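Long-range contact in histidine kinase (Paraburkholderia phymatum, PDB 6NB0), which probably transfers the gamma-phosphate of ATP to a histidine of a protein, as a phosphorelay sensor kinase: residues Phe133-Val146 / Leu176-Val188. Residues are numbered along the deposited sequence; the frame is centred on the assembly and turned at random.
Sequences FALRPLLDETIGDV and LAAALWLLVTFAV
Val-146 is the knob of this helix pair: it drops into a hole formed by Trp-181, Val-184, Thr-185 and Val-188. Val-146 CG1, anti to the backbone N (chi1 178°), meets Val-184 CG1 at 3.8 Å and also reaches Val-188, while Val-146 CG2 lies 3.4 Å from Thr-185 OG1 and touches CD1 of the Trp-181 indole obliquely. The Thr-185 hydroxyl is already occupied, donating to Trp-181 O one turn back and resting over one face of the indole. At the indole edge, NE1 gives its hydrogen to a water that in turn donates to Asp-145 O, while the Asp-145 carboxylate is drawn off to Arg-45.

Leu-180 crosses Thr-142 at about a right angle, with Leu-180 CB 3.7 Å from Thr-142 OG1. Leu-180 CD1 touches both Leu-138 CD2 (3.9 Å) and, more loosely, Leu-139 CD2; the other branch of Leu-138, CD1, rests on Ala-177 CB at 3.6 Å. Thr-142 CG2 presses on the carbonyl of Leu-180, and Thr-142 OG1 donates to Leu-138 O (2.8 Å) while accepting from a water that also donates to Ala-177 O.

The axes of 135-146 and 176-188 approach to 9.2 Å and cross at -45°. Leu-180 touches Ala-210 of strand 207-214, and Val-146 and Val-188 touch Leu-158 of strand 157-161, a layering of helices on the mixed sheet consistent with the alpha/beta sandwich of the catalytic, ATP-binding domain of histidine kinases.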
loop_
_atom_site.group_PDB
_atom_site.type_symbol
_atom_site.label_atom_id
_atom_site.label_comp_id
_atom_site.label_asym_id
_atom_site.label_seq_id
_atom_site.Cartn_x
_atom_site.Cartn_y
_atom_site.Cartn_z
ATOM N N PHE A 133 -18.838 -16.108 5.615
ATOM C CA PHE A 133 -18.003 -16.228 6.801
ATOM C C PHE A 133 -18.808 -15.775 8.007
ATOM O O PHE A 133 -19.789 -15.031 7.887
ATOM C CB PHE A 133 -16.703 -15.391 6.697
ATOM C CG PHE A 133 -16.955 -13.915 6.693
ATOM C CD1 PHE A 133 -16.977 -13.196 7.884
ATOM C CD2 PHE A 133 -17.212 -13.250 5.501
ATOM C CE1 PHE A 133 -17.240 -11.838 7.893
ATOM C CE2 PHE A 133 -17.481 -11.876 5.499
ATOM C CZ PHE A 133 -17.488 -11.174 6.685
ATOM N N ALA A 134 -18.346 -16.196 9.177
ATOM C CA ALA A 134 -18.981 -15.839 10.441
ATOM C C ALA A 134 -18.597 -14.422 10.876
ATOM O O ALA A 134 -17.413 -14.083 10.996
ATOM C CB ALA A 134 -18.603 -16.869 11.511
ATOM N N LEU A 135 -19.620 -13.593 11.123
ATOM C CA LEU A 135 -19.400 -12.192 11.474
ATOM C C LEU A 135 -18.786 -12.039 12.859
ATOM O O LEU A 135 -17.908 -11.196 13.065
ATOM C CB LEU A 135 -20.728 -11.429 11.406
ATOM C CG LEU A 135 -21.140 -11.008 9.984
ATOM C CD1 LEU A 135 -22.624 -10.566 9.934
ATOM C CD2 LEU A 135 -20.209 -9.879 9.517
ATOM N N ARG A 136 -19.251 -12.819 13.835
ATOM C CA ARG A 136 -18.789 -12.547 15.200
ATOM C C ARG A 136 -17.298 -12.844 15.401
ATOM O O ARG A 136 -16.606 -12.039 16.045
ATOM C CB ARG A 136 -19.631 -13.327 16.208
ATOM C CG ARG A 136 -19.124 -13.207 17.641
ATOM C CD ARG A 136 -19.143 -11.759 18.105
ATOM N NE ARG A 136 -18.743 -11.596 19.505
ATOM C CZ ARG A 136 -19.581 -11.696 20.537
ATOM N NH1 ARG A 136 -20.869 -11.982 20.333
ATOM N NH2 ARG A 136 -19.138 -11.511 21.777
ATOM N N PRO A 137 -16.746 -13.961 14.897
ATOM C CA PRO A 137 -15.286 -14.124 14.994
ATOM C C PRO A 137 -14.521 -13.024 14.282
ATOM O O PRO A 137 -13.415 -12.663 14.714
ATOM C CB PRO A 137 -15.033 -15.499 14.355
ATOM C CG PRO A 137 -16.355 -16.257 14.530
ATOM C CD PRO A 137 -17.376 -15.157 14.302
ATOM N N LEU A 138 -15.084 -12.449 13.216
ATOM C CA LEU A 138 -14.409 -11.306 12.592
ATOM C C LEU A 138 -14.354 -10.097 13.529
ATOM O O LEU A 138 -13.320 -9.420 13.626
ATOM C CB LEU A 138 -15.096 -10.943 11.271
ATOM C CG LEU A 138 -14.478 -9.701 10.623
ATOM C CD1 LEU A 138 -12.989 -9.895 10.359
ATOM C CD2 LEU A 138 -15.219 -9.331 9.334
ATOM N N LEU A 139 -15.464 -9.800 14.212
ATOM C CA LEU A 139 -15.475 -8.723 15.189
ATOM C C LEU A 139 -14.466 -8.971 16.306
ATOM O O LEU A 139 -13.757 -8.047 16.723
ATOM C CB LEU A 139 -16.891 -8.567 15.758
ATOM C CG LEU A 139 -17.939 -8.156 14.713
ATOM C CD1 LEU A 139 -19.355 -8.298 15.273
ATOM C CD2 LEU A 139 -17.715 -6.723 14.206
ATOM N N ASP A 140 -14.422 -10.197 16.842
ATOM C CA ASP A 140 -13.495 -10.482 17.937
ATOM C C ASP A 140 -12.047 -10.376 17.476
ATOM O O ASP A 140 -11.182 -9.873 18.210
ATOM C CB ASP A 140 -13.756 -11.875 18.515
ATOM C CG ASP A 140 -15.068 -11.971 19.287
ATOM O OD1 ASP A 140 -15.511 -10.981 19.891
ATOM O OD2 ASP A 140 -15.642 -13.066 19.307
ATOM N N GLU A 141 -11.760 -10.853 16.263
ATOM C CA GLU A 141 -10.410 -10.712 15.716
ATOM C C GLU A 141 -10.010 -9.253 15.572
ATOM O O GLU A 141 -8.857 -8.897 15.834
ATOM C CB GLU A 141 -10.321 -11.416 14.363
ATOM C CG GLU A 141 -8.967 -11.281 13.687
ATOM C CD GLU A 141 -8.809 -12.217 12.488
ATOM O OE1 GLU A 141 -9.817 -12.461 11.777
ATOM O OE2 GLU A 141 -7.677 -12.723 12.282
ATOM N N THR A 142 -10.943 -8.400 15.124
ATOM C CA THR A 142 -10.684 -6.973 15.012
ATOM C C THR A 142 -10.275 -6.399 16.361
ATOM O O THR A 142 -9.275 -5.671 16.476
ATOM C CB THR A 142 -11.939 -6.244 14.485
ATOM O OG1 THR A 142 -12.340 -6.780 13.202
ATOM C CG2 THR A 142 -11.675 -4.736 14.337
ATOM N N ILE A 143 -11.059 -6.694 17.393
ATOM C CA ILE A 143 -10.768 -6.146 18.719
ATOM C C ILE A 143 -9.401 -6.631 19.177
ATOM O O ILE A 143 -8.581 -5.855 19.681
ATOM C CB ILE A 143 -11.870 -6.545 19.718
ATOM C CG1 ILE A 143 -13.217 -5.927 19.311
ATOM C CG2 ILE A 143 -11.471 -6.163 21.153
ATOM C CD1 ILE A 143 -13.230 -4.400 19.370
ATOM N N GLY A 144 -9.152 -7.933 19.015
ATOM C CA GLY A 144 -7.881 -8.498 19.431
ATOM C C GLY A 144 -6.696 -7.878 18.707
ATOM O O GLY A 144 -5.690 -7.542 19.332
ATOM N N ASP A 145 -6.806 -7.706 17.382
ATOM C CA ASP A 145 -5.706 -7.137 16.602
ATOM C C ASP A 145 -5.411 -5.685 16.987
ATOM O O ASP A 145 -4.243 -5.289 17.066
ATOM C CB ASP A 145 -6.019 -7.221 15.106
ATOM C CG ASP A 145 -5.880 -8.648 14.534
ATOM O OD1 ASP A 145 -5.351 -9.561 15.222
ATOM O OD2 ASP A 145 -6.235 -8.835 13.343
ATOM N N VAL A 146 -6.440 -4.865 17.186
ATOM C CA VAL A 146 -6.197 -3.465 17.523
ATOM C C VAL A 146 -5.710 -3.333 18.963
ATOM O O VAL A 146 -4.875 -2.466 19.279
ATOM C CB VAL A 146 -7.464 -2.628 17.256
ATOM C CG1 VAL A 146 -7.240 -1.149 17.648
ATOM C CG2 VAL A 146 -7.863 -2.724 15.759
ATOM N N LEU A 176 -13.102 -6.684 4.450
ATOM C CA LEU A 176 -13.895 -6.233 5.591
ATOM C C LEU A 176 -13.069 -6.230 6.858
ATOM O O LEU A 176 -13.237 -5.348 7.717
ATOM C CB LEU A 176 -15.129 -7.125 5.755
ATOM C CG LEU A 176 -16.100 -6.986 4.573
ATOM C CD1 LEU A 176 -17.042 -8.214 4.470
ATOM C CD2 LEU A 176 -16.914 -5.683 4.686
ATOM N N ALA A 177 -12.192 -7.226 7.014
ATOM C CA ALA A 177 -11.333 -7.250 8.190
ATOM C C ALA A 177 -10.427 -6.037 8.209
ATOM O O ALA A 177 -10.233 -5.430 9.254
ATOM C CB ALA A 177 -10.483 -8.522 8.229
ATOM N N ALA A 178 -9.842 -5.686 7.063
ATOM C CA ALA A 178 -9.001 -4.491 7.012
ATOM C C ALA A 178 -9.814 -3.238 7.348
ATOM O O ALA A 178 -9.349 -2.352 8.081
ATOM C CB ALA A 178 -8.368 -4.393 5.617
ATOM N N ALA A 179 -11.040 -3.156 6.825
ATOM C CA ALA A 179 -11.881 -1.984 7.054
ATOM C C ALA A 179 -12.236 -1.825 8.524
ATOM O O ALA A 179 -12.168 -0.716 9.066
ATOM C CB ALA A 179 -13.150 -2.068 6.193
ATOM N N LEU A 180 -12.603 -2.923 9.195
ATOM C CA LEU A 180 -12.955 -2.818 10.604
ATOM C C LEU A 180 -11.729 -2.520 11.449
ATOM O O LEU A 180 -11.803 -1.738 12.403
ATOM C CB LEU A 180 -13.634 -4.096 11.083
ATOM C CG LEU A 180 -14.955 -4.413 10.352
ATOM C CD1 LEU A 180 -15.447 -5.759 10.816
ATOM C CD2 LEU A 180 -16.008 -3.357 10.631
ATOM N N TRP A 181 -10.599 -3.145 11.119
ATOM C CA TRP A 181 -9.348 -2.813 11.804
ATOM C C TRP A 181 -9.079 -1.308 11.766
ATOM O O TRP A 181 -8.739 -0.696 12.785
ATOM C CB TRP A 181 -8.207 -3.593 11.138
ATOM C CG TRP A 181 -6.831 -3.343 11.745
ATOM C CD1 TRP A 181 -6.212 -4.079 12.716
ATOM C CD2 TRP A 181 -5.914 -2.299 11.373
ATOM N NE1 TRP A 181 -4.945 -3.540 12.987
ATOM C CE2 TRP A 181 -4.757 -2.444 12.172
ATOM C CE3 TRP A 181 -5.967 -1.242 10.440
ATOM C CZ2 TRP A 181 -3.657 -1.581 12.062
ATOM C CZ3 TRP A 181 -4.869 -0.390 10.334
ATOM C CH2 TRP A 181 -3.743 -0.557 11.144
ATOM N N LEU A 182 -9.234 -0.693 10.588
ATOM C CA LEU A 182 -8.912 0.729 10.447
ATOM C C LEU A 182 -9.947 1.593 11.144
ATOM O O LEU A 182 -9.602 2.604 11.769
ATOM C CB LEU A 182 -8.817 1.091 8.958
ATOM C CG LEU A 182 -8.490 2.561 8.611
ATOM C CD1 LEU A 182 -7.153 2.986 9.249
ATOM C CD2 LEU A 182 -8.415 2.738 7.082
ATOM N N LEU A 183 -11.222 1.201 11.050
ATOM C CA LEU A 183 -12.293 1.894 11.763
ATOM C C LEU A 183 -11.959 2.028 13.249
ATOM O O LEU A 183 -12.081 3.114 13.832
ATOM C CB LEU A 183 -13.598 1.116 11.563
ATOM C CG LEU A 183 -14.944 1.826 11.599
ATOM C CD1 LEU A 183 -15.084 2.685 10.340
ATOM C CD2 LEU A 183 -16.075 0.792 11.710
ATOM N N VAL A 184 -11.526 0.924 13.879
ATOM C CA VAL A 184 -11.184 0.970 15.305
ATOM C C VAL A 184 -9.830 1.648 15.533
ATOM O O VAL A 184 -9.672 2.446 16.467
ATOM C CB VAL A 184 -11.201 -0.451 15.917
ATOM C CG1 VAL A 184 -10.913 -0.385 17.436
ATOM C CG2 VAL A 184 -12.584 -1.151 15.660
ATOM N N THR A 185 -8.825 1.309 14.725
ATOM C CA THR A 185 -7.484 1.875 14.921
ATOM C C THR A 185 -7.501 3.401 14.800
ATOM O O THR A 185 -6.817 4.105 15.560
ATOM C CB THR A 185 -6.525 1.262 13.898
ATOM O OG1 THR A 185 -6.394 -0.143 14.166
ATOM C CG2 THR A 185 -5.137 1.901 13.975
ATOM N N PHE A 186 -8.259 3.930 13.843
ATOM C CA PHE A 186 -8.343 5.387 13.706
ATOM C C PHE A 186 -8.855 6.026 14.994
ATOM O O PHE A 186 -8.318 7.043 15.467
ATOM C CB PHE A 186 -9.254 5.747 12.521
ATOM C CG PHE A 186 -9.391 7.244 12.309
ATOM C CD1 PHE A 186 -10.364 7.963 12.960
ATOM C CD2 PHE A 186 -8.500 7.915 11.480
ATOM C CE1 PHE A 186 -10.462 9.356 12.797
ATOM C CE2 PHE A 186 -8.581 9.293 11.299
ATOM C CZ PHE A 186 -9.568 10.011 11.946
ATOM N N ALA A 187 -9.928 5.459 15.555
ATOM C CA ALA A 187 -10.490 6.010 16.786
ATOM C C ALA A 187 -9.475 5.935 17.912
ATOM O O ALA A 187 -9.312 6.900 18.673
ATOM C CB ALA A 187 -11.779 5.258 17.152
ATOM N N VAL A 188 -8.735 4.816 17.989
ATOM C CA VAL A 188 -7.693 4.670 19.006
ATOM C C VAL A 188 -6.620 5.738 18.819
ATOM O O VAL A 188 -6.185 6.375 19.786
ATOM C CB VAL A 188 -7.094 3.249 18.964
ATOM C CG1 VAL A 188 -5.849 3.168 19.864
ATOM C CG2 VAL A 188 -8.166 2.232 19.421
HETATM O O HOH W 1 -10.139 -6.877 11.496
HETATM O O HOH W 2 -2.973 -4.264 14.836
#